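Local coordinates for penicillin-binding protein 2 (Pbp2) (Helicobacter pylori, PDB 5LP5), which probably cross-links cell-wall peptidoglycan as a penicillin-binding transpeptidase, and forms a complex with the rod shape-determining protein MreC, at residues A[45-50]-A[206-211]; A[65-70]-A[147-152]; A[69-74]-A[125-130]; A[73-78]-A[141-146]; A[105-110]-A[117-122]. All coordinates share one frame; numbering follows the deposited sequence.

Contact 1: A[45-50]-A[206-211]; sequences KKEFLV and KIMRVN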
# COMPACT_ATOMS: atom_id res chain seq x y z
N LYS A 45 11.55 26.33 -3.41
CA LYS A 45 10.38 25.46 -3.64
C LYS A 45 10.41 24.26 -2.69
O LYS A 45 11.43 23.61 -2.54
CB LYS A 45 10.39 24.97 -5.09
CG LYS A 45 9.24 24.07 -5.47
CD LYS A 45 9.54 23.32 -6.76
CE LYS A 45 8.82 21.98 -6.80
NZ LYS A 45 9.60 20.96 -7.54
N LYS A 46 9.26 23.94 -2.09
CA LYS A 46 9.14 22.87 -1.08
C LYS A 46 8.39 21.65 -1.61
O LYS A 46 7.54 21.74 -2.48
CB LYS A 46 8.40 23.41 0.14
CG LYS A 46 8.47 22.55 1.38
CD LYS A 46 8.01 23.32 2.61
CE LYS A 46 8.32 22.57 3.91
NZ LYS A 46 7.62 23.10 5.12
N GLU A 47 8.73 20.49 -1.08
CA GLU A 47 8.14 19.25 -1.53
C GLU A 47 8.14 18.28 -0.38
O GLU A 47 9.20 17.94 0.15
CB GLU A 47 8.94 18.68 -2.69
CG GLU A 47 8.23 17.59 -3.48
CD GLU A 47 8.61 17.61 -4.95
OE1 GLU A 47 9.71 18.12 -5.29
OE2 GLU A 47 7.79 17.14 -5.78
N PHE A 48 6.95 17.85 0.03
CA PHE A 48 6.85 16.93 1.16
C PHE A 48 7.15 15.50 0.73
O PHE A 48 6.84 15.10 -0.39
CB PHE A 48 5.47 17.00 1.79
CG PHE A 48 5.17 18.29 2.46
CD1 PHE A 48 5.71 18.59 3.69
CD2 PHE A 48 4.35 19.22 1.85
CE1 PHE A 48 5.45 19.79 4.31
CE2 PHE A 48 4.07 20.42 2.47
CZ PHE A 48 4.62 20.71 3.70
N LEU A 49 7.73 14.73 1.64
CA LEU A 49 8.08 13.35 1.40
C LEU A 49 7.24 12.54 2.35
O LEU A 49 7.51 12.50 3.56
CB LEU A 49 9.57 13.10 1.68
CG LEU A 49 10.59 14.00 0.98
CD1 LEU A 49 11.87 14.05 1.81
CD2 LEU A 49 10.86 13.56 -0.46
N VAL A 50 6.20 11.91 1.81
CA VAL A 50 5.13 11.31 2.61
C VAL A 50 5.25 9.80 2.65
O VAL A 50 5.03 9.16 1.64
CB VAL A 50 3.74 11.65 2.01
CG1 VAL A 50 2.64 11.19 2.95
CG2 VAL A 50 3.61 13.13 1.67
N LYS A 206 11.58 18.44 1.53
CA LYS A 206 12.77 18.72 0.77
C LYS A 206 12.62 20.07 0.09
O LYS A 206 11.74 20.25 -0.72
CB LYS A 206 12.96 17.62 -0.25
CG LYS A 206 14.00 17.89 -1.29
CD LYS A 206 14.40 16.58 -1.93
CE LYS A 206 15.23 16.82 -3.17
NZ LYS A 206 16.06 15.63 -3.49
N ILE A 207 13.47 21.02 0.47
CA ILE A 207 13.43 22.38 -0.06
C ILE A 207 14.54 22.57 -1.09
O ILE A 207 15.70 22.23 -0.83
CB ILE A 207 13.61 23.42 1.04
CG1 ILE A 207 12.57 23.22 2.15
CG2 ILE A 207 13.45 24.83 0.49
CD1 ILE A 207 12.69 24.20 3.29
N MET A 208 14.19 23.14 -2.24
CA MET A 208 15.07 23.16 -3.40
C MET A 208 15.12 24.52 -4.08
O MET A 208 14.11 25.22 -4.15
CB MET A 208 14.60 22.14 -4.42
CG MET A 208 14.55 20.74 -3.87
SD MET A 208 14.26 19.59 -5.19
CE MET A 208 12.51 19.87 -5.48
N ARG A 209 16.29 24.87 -4.60
CA ARG A 209 16.45 26.05 -5.46
C ARG A 209 15.88 25.74 -6.86
O ARG A 209 16.07 24.65 -7.41
CB ARG A 209 17.92 26.48 -5.54
CG ARG A 209 18.14 27.81 -6.26
CD ARG A 209 19.58 28.26 -6.17
NE ARG A 209 19.96 28.53 -4.79
CZ ARG A 209 21.21 28.64 -4.36
NH1 ARG A 209 22.24 28.50 -5.19
NH2 ARG A 209 21.43 28.89 -3.08
N VAL A 210 15.16 26.71 -7.43
CA VAL A 210 14.54 26.56 -8.74
C VAL A 210 14.78 27.80 -9.59
O VAL A 210 15.07 28.89 -9.08
CB VAL A 210 13.01 26.32 -8.63
CG1 VAL A 210 12.72 24.96 -7.99
CG2 VAL A 210 12.31 27.46 -7.87
N ASN A 211 14.68 27.62 -10.91
CA ASN A 211 14.76 28.73 -11.87
C ASN A 211 13.35 29.15 -12.30
O ASN A 211 12.37 28.65 -11.77
CB ASN A 211 15.63 28.35 -13.08
CG ASN A 211 15.40 26.93 -13.57
OD1 ASN A 211 14.28 26.54 -13.92
ND2 ASN A 211 16.47 26.14 -13.58
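Strand 45-49 runs antiparallel to strand 206-210 in a three-stranded antiparallel sheet, of which it is an outer strand. The best-formed bond goes from Met208 N to Lys45 O, 2.8 Å long, with the donor in the carbonyl plane and an N-H...O angle of 156°. The return bond from Lys45 N to Met208 O is weak. Two residues on, Lys206 N reaches Glu47 O at 2.8 Å, and the return bond from Glu47 N is weak, so the ladder is looser here. Lys45 has CG anti to its backbone N (chi1 -180°) and lies alongside Met208, pointing the same way. Its CB meets Val210 CG1 at 3.7 Å, its CD touches the same methyl, and the lysine stem crosses the valine at about a right angle. In the next shell, Ile207 and Arg209 bond through their backbones to strand 216-223, which makes 204-210 the central strand. Leu49 packs on Tyr220 of the MreC chain. Met208 is bent at chi3 (-75°), which brings its CE methyl within 3.3 Å of Glu47 OE1 and 3.7 Å of Lys45 NZ.

Contact 2: A[65-70]-A[147-152]; sequences ATNELV and PLDKRY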
# COMPACT_ATOMS: atom_id res chain seq x y z
N ALA A 65 -2.79 -6.42 7.00
CA ALA A 65 -3.09 -5.11 6.41
C ALA A 65 -1.89 -4.58 5.64
O ALA A 65 -0.76 -4.54 6.14
CB ALA A 65 -3.50 -4.10 7.48
N THR A 66 -2.16 -4.12 4.43
CA THR A 66 -1.13 -3.65 3.55
C THR A 66 -1.65 -2.58 2.57
O THR A 66 -2.79 -2.14 2.66
CB THR A 66 -0.52 -4.84 2.79
OG1 THR A 66 0.68 -4.41 2.17
CG2 THR A 66 -1.47 -5.40 1.75
N ASN A 67 -0.79 -2.18 1.63
CA ASN A 67 -1.14 -1.16 0.63
C ASN A 67 -1.02 -1.68 -0.83
O ASN A 67 -0.14 -2.47 -1.12
CB ASN A 67 -0.23 0.04 0.81
CG ASN A 67 -0.35 0.66 2.19
OD1 ASN A 67 -1.43 0.71 2.77
ND2 ASN A 67 0.77 1.18 2.70
N GLU A 68 -1.90 -1.23 -1.71
CA GLU A 68 -1.87 -1.62 -3.13
C GLU A 68 -1.64 -0.42 -4.02
O GLU A 68 -2.33 0.59 -3.90
CB GLU A 68 -3.17 -2.29 -3.58
CG GLU A 68 -3.18 -3.78 -3.34
CD GLU A 68 -4.31 -4.49 -4.06
OE1 GLU A 68 -5.08 -3.83 -4.80
OE2 GLU A 68 -4.41 -5.73 -3.91
N LEU A 69 -0.65 -0.55 -4.89
CA LEU A 69 -0.28 0.53 -5.78
C LEU A 69 -1.28 0.62 -6.92
O LEU A 69 -1.46 -0.30 -7.70
CB LEU A 69 1.12 0.28 -6.30
CG LEU A 69 1.73 1.37 -7.15
CD1 LEU A 69 1.60 2.73 -6.48
CD2 LEU A 69 3.20 1.03 -7.40
N VAL A 70 -1.95 1.75 -6.99
CA VAL A 70 -2.99 1.97 -8.00
C VAL A 70 -2.76 3.35 -8.60
O VAL A 70 -1.79 4.02 -8.26
CB VAL A 70 -4.41 1.85 -7.39
CG1 VAL A 70 -4.61 0.48 -6.79
CG2 VAL A 70 -4.66 2.91 -6.33
N PRO A 147 0.67 7.66 -9.41
CA PRO A 147 0.59 6.54 -8.48
C PRO A 147 0.02 6.96 -7.12
O PRO A 147 0.45 7.96 -6.55
CB PRO A 147 2.04 6.11 -8.34
CG PRO A 147 2.81 7.36 -8.55
CD PRO A 147 2.04 8.19 -9.53
N LEU A 148 -0.94 6.18 -6.63
CA LEU A 148 -1.59 6.38 -5.34
C LEU A 148 -1.60 5.08 -4.54
O LEU A 148 -1.51 4.00 -5.11
CB LEU A 148 -3.05 6.80 -5.53
CG LEU A 148 -3.39 7.99 -6.41
CD1 LEU A 148 -4.89 8.02 -6.66
CD2 LEU A 148 -2.92 9.28 -5.76
N ASP A 149 -1.75 5.19 -3.23
CA ASP A 149 -1.94 4.05 -2.36
C ASP A 149 -3.40 3.83 -1.98
O ASP A 149 -4.12 4.77 -1.71
CB ASP A 149 -1.12 4.21 -1.07
CG ASP A 149 0.25 3.59 -1.17
OD1 ASP A 149 0.41 2.71 -2.06
OD2 ASP A 149 1.15 3.97 -0.38
N LYS A 150 -3.82 2.58 -1.97
CA LYS A 150 -5.13 2.19 -1.48
C LYS A 150 -4.91 1.09 -0.45
O LYS A 150 -4.20 0.14 -0.73
CB LYS A 150 -5.98 1.68 -2.64
CG LYS A 150 -6.86 0.49 -2.34
CD LYS A 150 -7.73 0.17 -3.55
CE LYS A 150 -7.76 -1.32 -3.82
NZ LYS A 150 -8.88 -1.63 -4.73
N ARG A 151 -5.48 1.21 0.73
CA ARG A 151 -5.30 0.21 1.77
C ARG A 151 -5.92 -1.09 1.29
O ARG A 151 -6.88 -1.10 0.51
CB ARG A 151 -5.95 0.68 3.08
CG ARG A 151 -5.47 -0.04 4.34
CD ARG A 151 -4.02 0.30 4.68
NE ARG A 151 -3.65 0.00 6.07
CZ ARG A 151 -2.40 -0.10 6.53
NH1 ARG A 151 -1.37 0.10 5.71
NH2 ARG A 151 -2.16 -0.39 7.80
N TYR A 152 -5.36 -2.19 1.77
CA TYR A 152 -5.81 -3.52 1.37
C TYR A 152 -5.67 -4.55 2.49
O TYR A 152 -4.60 -4.72 3.07
CB TYR A 152 -5.02 -3.99 0.14
CG TYR A 152 -5.46 -5.33 -0.39
CD1 TYR A 152 -6.72 -5.51 -0.98
CD2 TYR A 152 -4.63 -6.43 -0.28
CE1 TYR A 152 -7.12 -6.75 -1.45
CE2 TYR A 152 -5.01 -7.67 -0.76
CZ TYR A 152 -6.25 -7.83 -1.34
OH TYR A 152 -6.61 -9.07 -1.79
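Strands 66-70 and 147-152 are antiparallel, and three hydrogen-bonded pairs, Thr66-Tyr152, Glu68-Lys150 and Val70-Leu148, give six N-H...O bonds. The straightest is Leu148 N to Val70 O, 2.8 Å at 177°, although its donor sits above the carbonyl plane.

Polar side chains line the Asn67 and Arg151 face. Arg151 NH1 donates to Asn67 OD1 at 3.0 Å. The oxygen lies in the guanidinium plane, but the N-H comes to it from above the amide plane. Arg151 also forms a salt bridge with Glu192, and its NH1 bonds Gly54 O. Asn67 ND2 bonds Arg53 O, and Asp149 OD2 bonds Thr52 OG1.

On the other face, the Glu68 carboxylate lies over the Tyr152 ring, its plane turned 26° from it. Glu68 OE2 is 3.5 Å above the ring plane, over the centre, while Thr66 CG2 meets the ring edge.

Apolar contact is slight. Leu69 CD1 touches Pro147 CB at 3.9 Å, and both residues pack on Phe182 of the MreC chain.

With bonds from NE to Glu192 and from NH1 to Asn67 and Gly54, the guanidinium is probably held in a fixed orientation; together with Asn67 and Asp149 it ties this sheet to residues 52-54.

Contact 3: A[69-74]-A[125-130]; sequences LVFGVF and IPYATM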
# COMPACT_ATOMS: atom_id res chain seq x y z
N LEU A 69 -0.65 -0.55 -4.89
CA LEU A 69 -0.28 0.53 -5.78
C LEU A 69 -1.28 0.62 -6.92
O LEU A 69 -1.46 -0.30 -7.70
CB LEU A 69 1.12 0.28 -6.30
CG LEU A 69 1.73 1.37 -7.15
CD1 LEU A 69 1.60 2.73 -6.48
CD2 LEU A 69 3.20 1.03 -7.40
N VAL A 70 -1.95 1.75 -6.99
CA VAL A 70 -2.99 1.97 -8.00
C VAL A 70 -2.76 3.35 -8.60
O VAL A 70 -1.79 4.02 -8.26
CB VAL A 70 -4.41 1.85 -7.39
CG1 VAL A 70 -4.61 0.48 -6.79
CG2 VAL A 70 -4.66 2.91 -6.33
N PHE A 71 -3.64 3.75 -9.52
CA PHE A 71 -3.45 4.98 -10.27
C PHE A 71 -4.58 5.97 -10.09
O PHE A 71 -5.57 5.70 -9.42
CB PHE A 71 -3.21 4.66 -11.74
CG PHE A 71 -1.81 4.25 -12.03
CD1 PHE A 71 -0.81 5.19 -12.20
CD2 PHE A 71 -1.48 2.91 -12.11
CE1 PHE A 71 0.48 4.80 -12.46
CE2 PHE A 71 -0.19 2.53 -12.38
CZ PHE A 71 0.79 3.47 -12.55
N GLY A 72 -4.43 7.13 -10.74
CA GLY A 72 -5.31 8.25 -10.59
C GLY A 72 -5.06 9.18 -11.75
O GLY A 72 -3.91 9.47 -12.06
N VAL A 73 -6.11 9.63 -12.42
CA VAL A 73 -5.94 10.58 -13.51
C VAL A 73 -6.25 11.98 -13.01
O VAL A 73 -7.32 12.22 -12.45
CB VAL A 73 -6.81 10.21 -14.73
CG1 VAL A 73 -6.67 11.25 -15.83
CG2 VAL A 73 -6.41 8.84 -15.26
N PHE A 74 -5.31 12.90 -13.22
CA PHE A 74 -5.40 14.25 -12.67
C PHE A 74 -5.41 15.31 -13.76
O PHE A 74 -4.73 15.17 -14.79
CB PHE A 74 -4.18 14.51 -11.80
CG PHE A 74 -4.20 13.81 -10.48
CD1 PHE A 74 -4.47 14.52 -9.32
CD2 PHE A 74 -3.90 12.46 -10.38
CE1 PHE A 74 -4.47 13.90 -8.08
CE2 PHE A 74 -3.90 11.82 -9.15
CZ PHE A 74 -4.17 12.55 -7.99
N ILE A 125 -7.60 3.31 -9.85
CA ILE A 125 -7.50 2.59 -11.11
C ILE A 125 -6.53 1.43 -10.90
O ILE A 125 -5.41 1.65 -10.46
CB ILE A 125 -6.92 3.48 -12.20
CG1 ILE A 125 -7.59 4.84 -12.18
CG2 ILE A 125 -7.06 2.78 -13.55
CD1 ILE A 125 -7.02 5.82 -13.16
N PRO A 126 -6.96 0.20 -11.20
CA PRO A 126 -6.04 -0.92 -11.00
C PRO A 126 -4.86 -0.86 -11.95
O PRO A 126 -4.96 -0.31 -13.06
CB PRO A 126 -6.90 -2.15 -11.27
CG PRO A 126 -8.29 -1.70 -11.01
CD PRO A 126 -8.33 -0.27 -11.45
N TYR A 127 -3.73 -1.39 -11.49
CA TYR A 127 -2.50 -1.33 -12.25
C TYR A 127 -2.76 -1.93 -13.63
O TYR A 127 -2.34 -1.38 -14.64
CB TYR A 127 -1.38 -2.06 -11.51
CG TYR A 127 0.01 -1.56 -11.77
CD1 TYR A 127 0.66 -0.78 -10.84
CD2 TYR A 127 0.69 -1.90 -12.92
CE1 TYR A 127 1.95 -0.32 -11.06
CE2 TYR A 127 1.98 -1.46 -13.17
CZ TYR A 127 2.60 -0.66 -12.24
OH TYR A 127 3.88 -0.19 -12.46
N ALA A 128 -3.48 -3.04 -13.66
CA ALA A 128 -3.68 -3.79 -14.88
C ALA A 128 -4.55 -3.03 -15.85
O ALA A 128 -4.38 -3.12 -17.06
CB ALA A 128 -4.27 -5.15 -14.60
N THR A 129 -5.48 -2.27 -15.32
CA THR A 129 -6.31 -1.42 -16.16
C THR A 129 -5.50 -0.31 -16.85
O THR A 129 -5.83 0.11 -17.96
CB THR A 129 -7.41 -0.78 -15.31
OG1 THR A 129 -8.11 -1.82 -14.60
CG2 THR A 129 -8.35 0.07 -16.17
N MET A 130 -4.45 0.15 -16.17
CA MET A 130 -3.62 1.25 -16.63
C MET A 130 -2.64 0.76 -17.71
O MET A 130 -2.06 1.53 -18.48
CB MET A 130 -2.85 1.82 -15.43
CG MET A 130 -1.93 3.00 -15.76
SD MET A 130 -2.71 4.44 -16.54
CE MET A 130 -3.64 4.98 -15.13
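Here strand 118-125 of the dimerisation domain ends and leads into the short helix 127-130, which packs beside strand 63-76. Phe71 and Ile125 form an antiparallel hydrogen-bonded pair. Phe71 N reaches Ile125 O at 2.9 Å, on a lone pair. The return bond, Ile125 N to Phe71 O, is longer at 3.2 Å, with the donor well above the carbonyl plane. The Phe71 ring is the centre of the side-chain contact. Met130, bent at chi2 and chi3, crosses it at about a right angle. Its CG lies 3.7 Å above the ring plane, toward the rim, a CH-pi contact; its SD, 4.8 Å from the Phe71 centroid, makes a Met-aromatic contact, and its CE touches Phe71 CB. Phe71 CE2 meets a face of the Tyr127 ring, 3.7 Å above its plane; the rings are inclined at 59°. Ile125 CD1 reaches past Gly72 to Val73 CG2 at 3.7 Å. Tyr127 OH bonds Phe182 O of the MreC chain, and Phe71 packs on its Phe169. The mostly apolar cluster probably helps to position Phe71 and Tyr127, which both touch the MreC chain.

Contact 4: A[73-78]-A[141-146]; sequences VFLPSG and QGIFAL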
# COMPACT_ATOMS: atom_id res chain seq x y z
N VAL A 73 -6.11 9.63 -12.42
CA VAL A 73 -5.94 10.58 -13.51
C VAL A 73 -6.25 11.98 -13.01
O VAL A 73 -7.32 12.22 -12.45
CB VAL A 73 -6.81 10.21 -14.73
CG1 VAL A 73 -6.67 11.25 -15.83
CG2 VAL A 73 -6.41 8.84 -15.26
N PHE A 74 -5.31 12.90 -13.22
CA PHE A 74 -5.40 14.25 -12.67
C PHE A 74 -5.41 15.31 -13.76
O PHE A 74 -4.73 15.17 -14.79
CB PHE A 74 -4.18 14.51 -11.80
CG PHE A 74 -4.20 13.81 -10.48
CD1 PHE A 74 -4.47 14.52 -9.32
CD2 PHE A 74 -3.90 12.46 -10.38
CE1 PHE A 74 -4.47 13.90 -8.08
CE2 PHE A 74 -3.90 11.82 -9.15
CZ PHE A 74 -4.17 12.55 -7.99
N LEU A 75 -6.17 16.38 -13.51
CA LEU A 75 -6.14 17.60 -14.34
C LEU A 75 -5.67 18.79 -13.49
O LEU A 75 -5.86 18.79 -12.27
CB LEU A 75 -7.52 17.87 -14.93
CG LEU A 75 -8.02 16.87 -15.98
CD1 LEU A 75 -9.49 17.11 -16.30
CD2 LEU A 75 -7.19 16.91 -17.26
N PRO A 76 -5.03 19.80 -14.12
CA PRO A 76 -4.56 20.93 -13.32
C PRO A 76 -5.71 21.84 -12.88
O PRO A 76 -6.71 21.97 -13.59
CB PRO A 76 -3.58 21.64 -14.27
CG PRO A 76 -4.07 21.30 -15.64
CD PRO A 76 -4.76 19.97 -15.56
N SER A 77 -5.59 22.44 -11.69
CA SER A 77 -6.66 23.29 -11.15
C SER A 77 -6.66 24.67 -11.82
O SER A 77 -5.62 25.18 -12.22
CB SER A 77 -6.52 23.45 -9.62
OG SER A 77 -5.27 24.02 -9.25
N GLY A 78 -7.84 25.26 -11.93
CA GLY A 78 -7.98 26.61 -12.47
C GLY A 78 -7.95 26.63 -13.99
O GLY A 78 -7.20 27.38 -14.60
N GLN A 141 -0.87 16.54 -23.68
CA GLN A 141 0.07 17.41 -22.93
C GLN A 141 -0.40 17.78 -21.52
O GLN A 141 0.38 17.72 -20.57
CB GLN A 141 0.41 18.70 -23.72
CG GLN A 141 1.57 18.54 -24.71
CD GLN A 141 1.77 19.74 -25.66
OE1 GLN A 141 0.82 20.45 -26.01
NE2 GLN A 141 3.00 19.94 -26.11
N GLY A 142 -1.66 18.16 -21.37
CA GLY A 142 -2.16 18.59 -20.07
C GLY A 142 -2.87 17.53 -19.23
O GLY A 142 -3.73 17.87 -18.42
N ILE A 143 -2.51 16.26 -19.40
CA ILE A 143 -3.16 15.18 -18.64
C ILE A 143 -2.13 14.29 -17.94
O ILE A 143 -1.21 13.77 -18.58
CB ILE A 143 -4.09 14.33 -19.52
CG1 ILE A 143 -5.17 15.20 -20.15
CG2 ILE A 143 -4.75 13.25 -18.68
CD1 ILE A 143 -6.15 14.45 -21.04
N PHE A 144 -2.33 14.11 -16.64
CA PHE A 144 -1.36 13.47 -15.76
C PHE A 144 -1.96 12.19 -15.15
O PHE A 144 -3.15 12.12 -14.88
CB PHE A 144 -0.95 14.44 -14.64
CG PHE A 144 -0.31 15.71 -15.14
CD1 PHE A 144 1.04 15.95 -14.91
CD2 PHE A 144 -1.05 16.68 -15.83
CE1 PHE A 144 1.65 17.11 -15.37
CE2 PHE A 144 -0.45 17.82 -16.31
CZ PHE A 144 0.90 18.05 -16.07
N ALA A 145 -1.12 11.17 -14.96
CA ALA A 145 -1.55 9.90 -14.38
C ALA A 145 -0.53 9.49 -13.31
O ALA A 145 0.65 9.26 -13.61
CB ALA A 145 -1.69 8.84 -15.46
N LEU A 146 -0.98 9.36 -12.07
CA LEU A 146 -0.10 9.37 -10.93
C LEU A 146 -0.38 8.20 -10.04
O LEU A 146 -1.53 7.81 -9.87
CB LEU A 146 -0.31 10.65 -10.13
CG LEU A 146 -0.10 11.94 -10.92
CD1 LEU A 146 -0.53 13.18 -10.13
CD2 LEU A 146 1.36 12.00 -11.34
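The Phe74 ring carries Leu146 on one face. Leu146 CD1 stands 3.5 Å above the ring plane, offset toward the rim, and makes a CH-pi contact. The leucine crosses the phenylalanine at about a right angle, with its CB also near Phe74 CE2. The Phe144 ring has a different neighbour: Phe74 O lies at its edge, near the ring plane, 4.1 Å from Phe144 CD2. Both phenylalanines set CG anti to the carbonyl carbon (chi1 -74° for Phe74, -61° for Phe144), on the same face of the sheet. Their backbones form the hydrogen-bonded pair of an antiparallel ladder between strands 63-76 and 144-152 of the dimerisation domain. Phe74 N to Phe144 O is 2.8 Å and nearly straight at 175°, while Phe144 N to Phe74 O is 3.2 Å. Val73 and Ala145 form the adjoining non-hydrogen-bonded pair. On that other face Val73 CG1 meets Ile143 CG2 at 4.0 Å, and Leu137 of helix 134-138 packs on Val73 and Ala145. Leu75 lies alongside Ile143, its CD2 3.9 Å from Ile143 CG1. Helix 81-94 packs on this pair, with Leu84 and Ile91 against Leu75 and Ile90 against Ile143. Where the strands part, Pro76 CD still approaches Gly142 O at 3.7 Å.

Contact 5: A[105-110]-A[117-122]; sequences NNYQKE and NLIKVV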
# COMPACT_ATOMS: atom_id res chain seq x y z
N ASN A 105 -18.68 16.20 -11.92
CA ASN A 105 -19.00 16.26 -10.49
C ASN A 105 -17.73 16.00 -9.69
O ASN A 105 -17.46 16.69 -8.70
CB ASN A 105 -20.10 15.26 -10.14
CG ASN A 105 -21.05 15.76 -9.06
OD1 ASN A 105 -21.13 16.95 -8.76
ND2 ASN A 105 -21.82 14.84 -8.49
N ASN A 106 -16.96 15.01 -10.14
CA ASN A 106 -15.68 14.68 -9.53
C ASN A 106 -14.71 15.85 -9.57
O ASN A 106 -13.93 16.00 -8.65
CB ASN A 106 -15.05 13.46 -10.20
CG ASN A 106 -15.59 12.15 -9.65
OD1 ASN A 106 -15.42 11.86 -8.47
ND2 ASN A 106 -16.20 11.35 -10.50
N TYR A 107 -14.76 16.67 -10.61
CA TYR A 107 -13.83 17.79 -10.71
C TYR A 107 -13.91 18.72 -9.49
O TYR A 107 -12.98 18.74 -8.68
CB TYR A 107 -13.99 18.57 -12.02
CG TYR A 107 -12.80 19.47 -12.27
CD1 TYR A 107 -11.58 18.94 -12.65
CD2 TYR A 107 -12.88 20.85 -12.07
CE1 TYR A 107 -10.47 19.75 -12.85
CE2 TYR A 107 -11.76 21.67 -12.26
CZ TYR A 107 -10.56 21.11 -12.67
OH TYR A 107 -9.44 21.90 -12.88
N GLN A 108 -14.99 19.49 -9.35
CA GLN A 108 -15.18 20.28 -8.12
C GLN A 108 -15.89 19.37 -7.12
O GLN A 108 -17.06 19.02 -7.30
CB GLN A 108 -15.99 21.57 -8.36
CG GLN A 108 -15.38 22.54 -9.38
CD GLN A 108 -14.02 23.09 -8.99
OE1 GLN A 108 -13.40 22.68 -7.99
NE2 GLN A 108 -13.52 24.03 -9.80
N LYS A 109 -15.15 18.94 -6.11
CA LYS A 109 -15.65 18.00 -5.10
C LYS A 109 -14.79 18.18 -3.84
O LYS A 109 -13.84 18.97 -3.84
CB LYS A 109 -15.52 16.56 -5.63
CG LYS A 109 -16.48 15.53 -5.05
CD LYS A 109 -16.22 14.15 -5.64
CE LYS A 109 -16.85 13.04 -4.82
NZ LYS A 109 -16.49 11.72 -5.40
N GLU A 110 -15.12 17.44 -2.77
CA GLU A 110 -14.31 17.41 -1.53
C GLU A 110 -13.21 16.31 -1.53
O GLU A 110 -12.98 15.65 -0.51
CB GLU A 110 -15.21 17.27 -0.28
CG GLU A 110 -15.83 15.89 -0.03
CD GLU A 110 -17.28 15.81 -0.47
OE1 GLU A 110 -18.12 16.47 0.17
OE2 GLU A 110 -17.57 15.07 -1.45
N ASN A 117 -1.48 22.27 -6.79
CA ASN A 117 -1.88 22.28 -8.21
C ASN A 117 -3.09 21.37 -8.55
O ASN A 117 -4.12 21.84 -9.02
CB ASN A 117 -0.71 21.80 -9.08
CG ASN A 117 0.55 22.61 -8.91
OD1 ASN A 117 0.51 23.83 -8.83
ND2 ASN A 117 1.69 21.93 -8.87
N LEU A 118 -2.91 20.06 -8.35
CA LEU A 118 -3.58 19.04 -9.18
C LEU A 118 -4.83 18.40 -8.60
O LEU A 118 -4.84 18.03 -7.43
CB LEU A 118 -2.57 17.93 -9.53
CG LEU A 118 -1.41 18.31 -10.46
CD1 LEU A 118 -0.30 17.28 -10.44
CD2 LEU A 118 -1.93 18.54 -11.87
N ILE A 119 -5.84 18.22 -9.43
CA ILE A 119 -7.15 17.67 -9.02
C ILE A 119 -7.44 16.27 -9.59
O ILE A 119 -7.37 16.05 -10.80
CB ILE A 119 -8.30 18.62 -9.47
CG1 ILE A 119 -8.15 19.97 -8.76
CG2 ILE A 119 -9.66 17.99 -9.19
CD1 ILE A 119 -9.21 21.01 -9.09
N LYS A 120 -7.82 15.33 -8.72
CA LYS A 120 -8.02 13.93 -9.11
C LYS A 120 -9.36 13.68 -9.81
O LYS A 120 -10.39 13.64 -9.17
CB LYS A 120 -7.91 13.01 -7.87
CG LYS A 120 -8.06 11.52 -8.20
CD LYS A 120 -7.71 10.63 -7.02
CE LYS A 120 -8.80 10.67 -5.97
NZ LYS A 120 -8.36 10.06 -4.69
N VAL A 121 -9.35 13.45 -11.12
CA VAL A 121 -10.60 13.20 -11.85
C VAL A 121 -11.12 11.75 -11.76
O VAL A 121 -12.28 11.52 -11.41
CB VAL A 121 -10.49 13.57 -13.34
CG1 VAL A 121 -11.82 13.34 -14.05
CG2 VAL A 121 -10.05 15.02 -13.49
N VAL A 122 -10.28 10.79 -12.13
CA VAL A 122 -10.57 9.38 -11.87
C VAL A 122 -9.58 8.88 -10.85
O VAL A 122 -8.39 9.15 -10.96
CB VAL A 122 -10.44 8.49 -13.11
CG1 VAL A 122 -10.89 7.08 -12.79
CG2 VAL A 122 -11.28 9.04 -14.25
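Asn106 OD1 is held by one bond, from Lys109 NZ at 3.3 Å, with the donor above the amide plane. This bond stays within segment 105-110, and no hydrogen bond joins it to segment 117-122. The two meet by packing instead. Tyr107, the last helical residue before Gln108 leaves helical geometry, has CG anti to its backbone N (chi1 -165°). The Tyr107 side chain crosses that of Ile119 at about a right angle. Ile119 CD1 lies over one ring face, 4.2 Å from the centroid and 3.8 Å from Tyr107 CZ, a CH-pi contact. Ile119 CG2, the other branch, also lies near the ring and meets Tyr107 O at 3.4 Å. Val121 CG2 sits at the ring edge, 4.3 Å from Tyr107 CD1. Beside it, Asn106 CB touches Val121 O at 3.6 Å. Tyr107 OH makes a weak bond to Pro76 O on the neighbouring strand. The end of helix 102-107 is thus laid against strand 118-125, just where Val121 and Val122 both face Val73 in a classic beta bulge.

From the N terminus, strand 43-49 opens the widest loop. Contact 1 closes it at strand 204-210, and the other four contacts fall within it. Strand 63-76 then serves three contacts in turn. Contact 2 pairs its first part with the far end of strand 144-152, and contact 4 lies within that loop, pairing later residues with the start of the same strand. Contact 3 starts from residues shared with both and ends earlier, at 125-130, so it overlaps contact 4 rather than enclosing it. Contact 5 is the shortest loop, inside all the others. Contacts 2 to 5 join one mixed sheet and its helices; contact 1 belongs to a separate sheet, its nearest atoms about 7 Å from contacts 2 and 5.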